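Local coordinates for DUF269-containing protein (Cyanothece sp. ATCC 51142, PDB 3NJ2) that is of unknown molecular function but is associated with nitrogen fixation in a cyanobacterium and belongs to the DUF269 family, at residues L107-V112 and L123-K128; L129-R134 and E163-F168. All blocks are in the same frame, centred on the assembly; numbering follows the deposited sequence.

Contact 1: residues L107-V112 and L123-K128; sequences LCQVVV and LVWGGK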
ATOM      1  N   LEU B 107     -11.528  -9.703   9.180  1.00 14.66           N
ATOM      2  CA  LEU B 107     -11.764  -8.407   8.544  1.00 14.40           C
ATOM      3  C   LEU B 107     -10.503  -8.056   7.738  1.00 14.33           C
ATOM      4  O   LEU B 107      -9.399  -8.111   8.314  1.00 18.75           O
ATOM      5  CB  LEU B 107     -11.995  -7.323   9.639  1.00 16.02           C
ATOM      6  CG  LEU B 107     -13.330  -7.603  10.407  1.00 20.25           C
ATOM      7  CD1 LEU B 107     -13.397  -6.711  11.649  1.00 21.33           C
ATOM      8  CD2 LEU B 107     -14.629  -7.482   9.620  1.00 24.01           C
ATOM      9  N   CYS B 108     -10.645  -7.728   6.437  1.00 13.47           N
ATOM     10  CA  CYS B 108      -9.519  -7.527   5.592  1.00 13.68           C
ATOM     11  C   CYS B 108      -9.565  -6.074   5.015  1.00 15.50           C
ATOM     12  O   CYS B 108     -10.668  -5.538   4.747  1.00 18.40           O
ATOM     13  CB  CYS B 108      -9.535  -8.609   4.444  1.00 14.54           C
ATOM     14  SG  CYS B 108      -9.002 -10.206   4.940  1.00 17.23           S
ATOM     15  N   GLN B 109      -8.402  -5.477   4.848  1.00 14.38           N
ATOM     16  CA  GLN B 109      -8.255  -4.154   4.181  1.00 13.49           C
ATOM     17  C   GLN B 109      -7.364  -4.296   2.947  1.00  9.79           C
ATOM     18  O   GLN B 109      -6.656  -5.319   2.810  1.00 12.15           O
ATOM     19  CB  GLN B 109      -7.699  -3.181   5.150  1.00 16.37           C
ATOM     20  CG  GLN B 109      -8.863  -3.022   6.222  1.00 17.81           C
ATOM     21  CD  GLN B 109      -8.450  -2.097   7.294  1.00 26.16           C
ATOM     22  OE1 GLN B 109      -7.536  -2.402   8.078  1.00 31.01           O
ATOM     23  NE2 GLN B 109      -9.115  -0.952   7.360  1.00 22.09           N
ATOM     24  N   VAL B 110      -7.597  -3.377   2.028  1.00 10.38           N
ATOM     25  CA  VAL B 110      -6.940  -3.448   0.730  1.00  9.90           C
ATOM     26  C   VAL B 110      -6.237  -2.142   0.423  1.00 11.86           C
ATOM     27  O   VAL B 110      -6.834  -1.007   0.593  1.00 12.14           O
ATOM     28  CB  VAL B 110      -7.977  -3.759  -0.381  1.00 11.70           C
ATOM     29  CG1 VAL B 110      -7.283  -3.815  -1.752  1.00 12.35           C
ATOM     30  CG2 VAL B 110      -8.730  -5.090  -0.137  1.00 15.28           C
ATOM     31  N   VAL B 111      -4.980  -2.217  -0.077  1.00 10.16           N
ATOM     32  CA  VAL B 111      -4.318  -1.092  -0.717  1.00  9.38           C
ATOM     33  C   VAL B 111      -3.716  -1.508  -2.046  1.00 10.83           C
ATOM     34  O   VAL B 111      -3.097  -2.571  -2.170  1.00 12.03           O
ATOM     35  CB  VAL B 111      -3.176  -0.612   0.249  1.00 10.47           C
ATOM     36  CG1 VAL B 111      -1.974   0.135  -0.460  1.00 11.82           C
ATOM     37  CG2 VAL B 111      -3.782   0.166   1.347  1.00 11.11           C
ATOM     38  N   VAL B 112      -3.882  -0.650  -3.012  1.00  9.85           N
ATOM     39  CA  VAL B 112      -3.222  -0.750  -4.329  1.00 10.28           C
ATOM     40  C   VAL B 112      -2.318   0.485  -4.503  1.00 12.88           C
ATOM     41  O   VAL B 112      -2.801   1.650  -4.509  1.00 13.76           O
ATOM     42  CB  VAL B 112      -4.211  -0.963  -5.506  1.00 11.50           C
ATOM     43  CG1 VAL B 112      -3.485  -0.864  -6.852  1.00 14.62           C
ATOM     44  CG2 VAL B 112      -5.030  -2.276  -5.344  1.00 12.10           C
ATOM     45  N   LEU B 123      -2.002  -5.146  -1.901  1.00 11.15           N
ATOM     46  CA  LEU B 123      -1.824  -5.693  -0.566  1.00 11.23           C
ATOM     47  C   LEU B 123      -3.201  -5.936   0.056  1.00 11.76           C
ATOM     48  O   LEU B 123      -4.030  -5.041   0.059  1.00 12.57           O
ATOM     49  CB  LEU B 123      -1.049  -4.760   0.358  1.00 10.39           C
ATOM     50  CG  LEU B 123       0.276  -4.408  -0.353  1.00 11.07           C
ATOM     51  CD1 LEU B 123       0.961  -3.364   0.513  1.00 17.53           C
ATOM     52  CD2 LEU B 123       1.115  -5.702  -0.561  1.00 10.84           C
ATOM     53  N   VAL B 124      -3.433  -7.120   0.591  1.00 10.05           N
ATOM     54  CA  VAL B 124      -4.659  -7.377   1.413  1.00 10.85           C
ATOM     55  C   VAL B 124      -4.184  -7.900   2.723  1.00 10.21           C
ATOM     56  O   VAL B 124      -3.412  -8.864   2.756  1.00 12.36           O
ATOM     57  CB  VAL B 124      -5.553  -8.313   0.709  1.00 10.82           C
ATOM     58  CG1 VAL B 124      -6.909  -8.595   1.556  1.00  9.53           C
ATOM     59  CG2 VAL B 124      -5.911  -7.825  -0.780  1.00 12.15           C
ATOM     60  N   TRP B 125      -4.625  -7.291   3.813  1.00 10.92           N
ATOM     61  CA  TRP B 125      -4.207  -7.791   5.128  1.00 11.26           C
ATOM     62  C   TRP B 125      -5.351  -7.816   6.095  1.00 12.24           C
ATOM     63  O   TRP B 125      -6.263  -7.029   5.954  1.00 13.88           O
ATOM     64  CB  TRP B 125      -3.049  -7.041   5.753  1.00 12.64           C
ATOM     65  CG  TRP B 125      -3.311  -5.708   6.250  1.00 11.97           C
ATOM     66  CD1 TRP B 125      -3.428  -5.311   7.580  1.00 14.04           C
ATOM     67  CD2 TRP B 125      -3.588  -4.524   5.450  1.00 11.15           C
ATOM     68  NE1 TRP B 125      -3.744  -3.956   7.643  1.00 13.63           N
ATOM     69  CE2 TRP B 125      -3.786  -3.444   6.373  1.00 12.27           C
ATOM     70  CE3 TRP B 125      -3.587  -4.231   4.064  1.00 12.40           C
ATOM     71  CZ2 TRP B 125      -4.040  -2.122   5.954  1.00 13.89           C
ATOM     72  CZ3 TRP B 125      -3.888  -2.906   3.657  1.00 15.78           C
ATOM     73  CH2 TRP B 125      -4.109  -1.872   4.614  1.00 15.00           C
ATOM     74  N   GLY B 126      -5.208  -8.726   7.065  1.00 13.03           N
ATOM     75  CA  GLY B 126      -6.231  -8.860   8.142  1.00 14.23           C
ATOM     76  C   GLY B 126      -5.424  -9.110   9.408  1.00 13.16           C
ATOM     77  O   GLY B 126      -4.521  -9.902   9.373  1.00 13.66           O
ATOM     78  N   GLY B 127      -5.743  -8.407  10.509  1.00 15.14           N
ATOM     79  CA  GLY B 127      -4.872  -8.537  11.711  1.00 14.47           C
ATOM     80  C   GLY B 127      -3.490  -8.059  11.272  1.00 14.66           C
ATOM     81  O   GLY B 127      -3.392  -6.978  10.772  1.00 15.42           O
ATOM     82  N   LYS B 128      -2.447  -8.854  11.525  1.00 14.97           N
ATOM     83  CA  LYS B 128      -1.117  -8.486  10.983  1.00 14.71           C
ATOM     84  C   LYS B 128      -0.678  -9.536  10.007  1.00 13.64           C
ATOM     85  O   LYS B 128       0.499  -9.752   9.762  1.00 13.70           O
ATOM     86  CB  LYS B 128      -0.099  -8.292  12.141  1.00 15.01           C
ATOM     87  CG  LYS B 128      -0.494  -7.139  13.083  1.00 16.08           C
ATOM     88  CD  LYS B 128       0.528  -6.775  14.128  1.00 18.38           C
ATOM     89  CE  LYS B 128      -0.020  -5.598  14.907  1.00 21.60           C
ATOM     90  NZ  LYS B 128       0.930  -5.206  15.974  1.00 27.50           N
TER
HETATM   91  O   HOH W   1      -8.249  -7.075  10.592  1.00 23.45           O
HETATM   92  O   HOH W   2      -6.924  -5.098   8.104  1.00 26.33           O
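Q109 and W125 face each other as a hydrogen-bonded antiparallel pair, Q109 N reaching W125 O at 2.9 Å and W125 N returning to Q109 O at 3.0 Å. Two residues further, V111 and L123 repeat this exchange, V111 O accepting from L123 N at 2.8 Å. V110 and V124 form the non-hydrogen-bonded pair between them, their CG2 methyls side by side. Water extends the pairing: one molecule links L107 O to G127 N where the strands part, and another donates to both Q109 OE1 and W125 O.

On the face carrying Q109, V111, L123 and W125, the indole folds back over the neighbouring strand because CG of W125 sits between backbone N and carbonyl carbon (chi1 72°). Q109 CB lies over its six-membered ring, 3.9 Å from the centroid, in a CH-pi contact. V111 CG2 meets the ring at its edge, 3.8 Å from W125 CZ3.

W121 of the second subunit stacks edge-to-face on W125, so this face of the beta hairpin lies at the dimer interface. From the other face V110 and V124 pack on A97 of helix 83-104, while V124 hydrogen-bonds through its backbone to V131 and V132 of strand 129-136.

Contact 2: residues L129-R134 and E163-F168; sequences LMVVSR and ELVNKF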
ATOM      1  N   LEU B 129      -1.624 -10.185   9.352  1.00 12.56           N
ATOM      2  CA  LEU B 129      -1.330 -11.229   8.385  1.00 12.88           C
ATOM      3  C   LEU B 129      -1.513 -10.670   6.961  1.00 13.25           C
ATOM      4  O   LEU B 129      -2.630 -10.179   6.631  1.00 15.53           O
ATOM      5  CB  LEU B 129      -2.300 -12.370   8.568  1.00 13.43           C
ATOM      6  CG  LEU B 129      -2.030 -13.514   7.601  1.00 13.65           C
ATOM      7  CD1 LEU B 129      -0.639 -14.332   7.694  1.00 15.70           C
ATOM      8  CD2 LEU B 129      -3.251 -14.385   7.846  1.00 15.11           C
ATOM      9  N   MET B 130      -0.468 -10.737   6.136  1.00 14.40           N
ATOM     10  CA  MET B 130      -0.620 -10.454   4.702  1.00 15.01           C
ATOM     11  C   MET B 130      -1.226 -11.592   3.946  1.00 13.64           C
ATOM     12  O   MET B 130      -0.553 -12.676   3.672  1.00 15.73           O
ATOM     13  CB  MET B 130       0.764 -10.193   4.110  1.00 17.04           C
ATOM     14  CG  MET B 130       1.556  -9.208   4.771  1.00 16.70           C
ATOM     15  SD  MET B 130       0.839  -7.588   4.730  1.00 22.65           S
ATOM     16  CE  MET B 130       0.074  -7.493   2.898  1.00 12.16           C
ATOM     17  N   VAL B 131      -2.514 -11.454   3.602  1.00 12.51           N
ATOM     18  CA  VAL B 131      -3.211 -12.521   2.856  1.00 11.20           C
ATOM     19  C   VAL B 131      -3.097 -12.424   1.337  1.00 12.16           C
ATOM     20  O   VAL B 131      -3.301 -13.462   0.677  1.00 15.31           O
ATOM     21  CB  VAL B 131      -4.716 -12.702   3.325  1.00  9.13           C
ATOM     22  CG1 VAL B 131      -4.771 -13.194   4.790  1.00 14.66           C
ATOM     23  CG2 VAL B 131      -5.584 -11.397   3.108  1.00 12.23           C
ATOM     24  N   VAL B 132      -2.791 -11.219   0.794  1.00 11.53           N
ATOM     25  CA  VAL B 132      -2.406 -11.112  -0.648  1.00 13.20           C
ATOM     26  C   VAL B 132      -1.280 -10.133  -0.609  1.00 12.47           C
ATOM     27  O   VAL B 132      -1.386  -9.110   0.056  1.00 12.49           O
ATOM     28  CB  VAL B 132      -3.504 -10.513  -1.503  1.00 14.11           C
ATOM     29  CG1 VAL B 132      -2.954 -10.245  -2.950  1.00 15.34           C
ATOM     30  CG2 VAL B 132      -4.679 -11.436  -1.528  1.00 15.59           C
ATOM     31  N   SER B 133      -0.164 -10.448  -1.292  1.00 14.06           N
ATOM     32  CA  SER B 133       0.935  -9.446  -1.383  1.00 15.37           C
ATOM     33  C   SER B 133       1.532  -9.599  -2.776  1.00 18.70           C
ATOM     34  O   SER B 133       2.598 -10.275  -2.947  1.00 21.69           O
ATOM     35  CB  SER B 133       1.966  -9.510  -0.256  1.00 18.54           C
ATOM     36  OG  SER B 133       2.280 -10.862   0.005  1.00 19.11           O
ATOM     37  N   ARG B 134       0.868  -8.952  -3.747  1.00 17.25           N
ATOM     38  CA  ARG B 134       1.073  -9.153  -5.185  1.00 17.59           C
ATOM     39  C   ARG B 134       1.818  -7.986  -5.849  1.00 15.76           C
ATOM     40  O   ARG B 134       1.388  -6.843  -5.824  1.00 12.73           O
ATOM     41  CB  ARG B 134      -0.271  -9.348  -5.865  1.00 19.32           C
ATOM     42  CG  ARG B 134      -0.136  -9.783  -7.257  1.00 24.71           C
ATOM     43  CD  ARG B 134      -1.364 -10.611  -7.596  1.00 28.77           C
ATOM     44  NE  ARG B 134      -1.309 -10.986  -9.000  1.00 33.93           N
ATOM     45  CZ  ARG B 134      -0.852 -12.151  -9.448  1.00 29.43           C
ATOM     46  NH1 ARG B 134      -0.418 -13.098  -8.612  1.00 28.55           N
ATOM     47  NH2 ARG B 134      -0.878 -12.376 -10.758  1.00 36.41           N
ATOM     48  N   GLU B 163      -6.314 -19.998   2.715  1.00 14.36           N
ATOM     49  CA  GLU B 163      -5.354 -21.010   3.256  1.00 15.16           C
ATOM     50  C   GLU B 163      -4.408 -20.345   4.240  1.00 17.87           C
ATOM     51  O   GLU B 163      -4.104 -20.890   5.331  1.00 16.10           O
ATOM     52  CB  GLU B 163      -4.605 -21.674   2.155  1.00 18.23           C
ATOM     53  CG  GLU B 163      -5.359 -22.708   1.294  1.00 27.80           C
ATOM     54  CD  GLU B 163      -4.510 -23.119   0.066  1.00 34.96           C
ATOM     55  OE1 GLU B 163      -3.315 -22.646  -0.094  1.00 42.15           O
ATOM     56  OE2 GLU B 163      -5.042 -23.916  -0.757  1.00 41.09           O
ATOM     57  N   LEU B 164      -4.006 -19.105   3.954  1.00 15.13           N
ATOM     58  CA  LEU B 164      -3.120 -18.412   4.882  1.00 14.06           C
ATOM     59  C   LEU B 164      -3.760 -18.098   6.205  1.00 14.05           C
ATOM     60  O   LEU B 164      -3.140 -18.327   7.222  1.00 12.76           O
ATOM     61  CB  LEU B 164      -2.546 -17.121   4.224  1.00 14.53           C
ATOM     62  CG  LEU B 164      -1.472 -17.318   3.189  1.00 16.34           C
ATOM     63  CD1 LEU B 164      -1.232 -15.982   2.426  1.00 18.92           C
ATOM     64  CD2 LEU B 164      -0.223 -17.836   3.817  1.00 16.32           C
ATOM     65  N   VAL B 165      -4.995 -17.600   6.200  1.00 14.00           N
ATOM     66  CA  VAL B 165      -5.695 -17.323   7.453  1.00 15.69           C
ATOM     67  C   VAL B 165      -5.850 -18.651   8.256  1.00 16.12           C
ATOM     68  O   VAL B 165      -5.613 -18.650   9.473  1.00 15.29           O
ATOM     69  CB  VAL B 165      -7.106 -16.771   7.226  1.00 17.77           C
ATOM     70  CG1 VAL B 165      -7.839 -16.461   8.581  1.00 17.76           C
ATOM     71  CG2 VAL B 165      -7.070 -15.541   6.383  1.00 16.57           C
ATOM     72  N   ASN B 166      -6.164 -19.758   7.565  1.00 15.42           N
ATOM     73  CA  ASN B 166      -6.349 -21.048   8.253  1.00 17.26           C
ATOM     74  C   ASN B 166      -5.021 -21.499   8.834  1.00 18.71           C
ATOM     75  O   ASN B 166      -4.973 -22.157   9.878  1.00 21.09           O
ATOM     76  CB  ASN B 166      -6.820 -22.079   7.273  1.00 18.36           C
ATOM     77  CG  ASN B 166      -8.261 -21.924   6.947  1.00 19.94           C
ATOM     78  OD1 ASN B 166      -9.023 -21.420   7.775  1.00 23.39           O
ATOM     79  ND2 ASN B 166      -8.666 -22.464   5.799  1.00 24.94           N
ATOM     80  N   LYS B 167      -3.925 -21.148   8.176  1.00 16.03           N
ATOM     81  CA  LYS B 167      -2.602 -21.623   8.639  1.00 17.94           C
ATOM     82  C   LYS B 167      -2.063 -20.755   9.798  1.00 18.68           C
ATOM     83  O   LYS B 167      -1.374 -21.338  10.715  1.00 19.27           O
ATOM     84  CB  LYS B 167      -1.666 -21.666   7.431  1.00 18.87           C
ATOM     85  CG  LYS B 167      -0.315 -22.237   7.673  1.00 24.26           C
ATOM     86  CD  LYS B 167       0.242 -22.623   6.320  1.00 28.17           C
ATOM     87  CE  LYS B 167       1.726 -22.926   6.409  1.00 33.19           C
ATOM     88  NZ  LYS B 167       2.262 -23.419   5.109  1.00 35.04           N
ATOM     89  N   PHE B 168      -2.437 -19.464   9.919  1.00 15.51           N
ATOM     90  CA  PHE B 168      -1.775 -18.452  10.788  1.00 15.63           C
ATOM     91  C   PHE B 168      -2.777 -17.688  11.606  1.00 14.91           C
ATOM     92  O   PHE B 168      -2.824 -16.465  11.596  1.00 15.89           O
ATOM     93  CB  PHE B 168      -0.871 -17.516   9.906  1.00 15.31           C
ATOM     94  CG  PHE B 168       0.241 -18.207   9.223  1.00 16.39           C
ATOM     95  CD1 PHE B 168       1.223 -18.896   9.955  1.00 18.76           C
ATOM     96  CD2 PHE B 168       0.385 -18.132   7.844  1.00 18.74           C
ATOM     97  CE1 PHE B 168       2.298 -19.545   9.294  1.00 21.14           C
ATOM     98  CE2 PHE B 168       1.464 -18.753   7.207  1.00 19.21           C
ATOM     99  CZ  PHE B 168       2.425 -19.472   7.953  1.00 18.97           C
TER
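L129 and V131 carry strand 129-136 against the C-terminal turn of helix 147-167 and its exit at F168, an apolar strand-to-helix contact in which the strand is broken by a classic beta bulge, V131 and V132 both facing V124. L129 begins the contact by spreading its two methyls over different parts of the helix end. With CG anti to the backbone N (chi1 -179°), its side chain reaches toward the helix; L129 CD2 lies 3.8 Å from V165 CA and also approaches the carbonyl oxygen of L164, whereas L129 CD1 meets F168 CB, 3.9 Å away, and also F168 CD2, approaching the ring obliquely. The L129 and F168 side chains cross at about a right angle. V171 of the second subunit packs on both of these residues.

The CB of M130 points away from the helix, and the residue packs on M130 of the second subunit; its backbone does the touching here, M130 O lying 3.6 Å from L164 CD1. I100 of helix 83-104 touches V131 and T104 of that helix reaches V165, so helix 83-104 borders the contact on both the strand and the helix side.

At V131 the chain turns a corner, and this residue has the closest CA approach to the helix, 6.2 Å from the CA of L164. Its backbone oxygen adds a second contact to the same L164 methyl, so CD1 rests against two successive carbonyls. With CG1 anti to the carbonyl carbon (chi1 -65°), that methyl of V131 is the branch that meets V165 CG2, 3.7 Å away.

How the contacts relate
Strands 120-126 and 129-136 are neighbours in the three-stranded antiparallel sheet of this chain, so the two contacts share a border: V124, paired across the hairpin in contact 1, also touches the strand of contact 2. Contact 1 is built within the sheet and relies on paired backbone bonds, with waters and an aromatic ring added; it is only partly buried, Q109 and L107 being exposed. Contact 2 is buried and joins the sheet to a helix end through aliphatic packing instead, with one methyl set obliquely against the F168 ring. Helix 83-104 borders both. The second subunit also touches both.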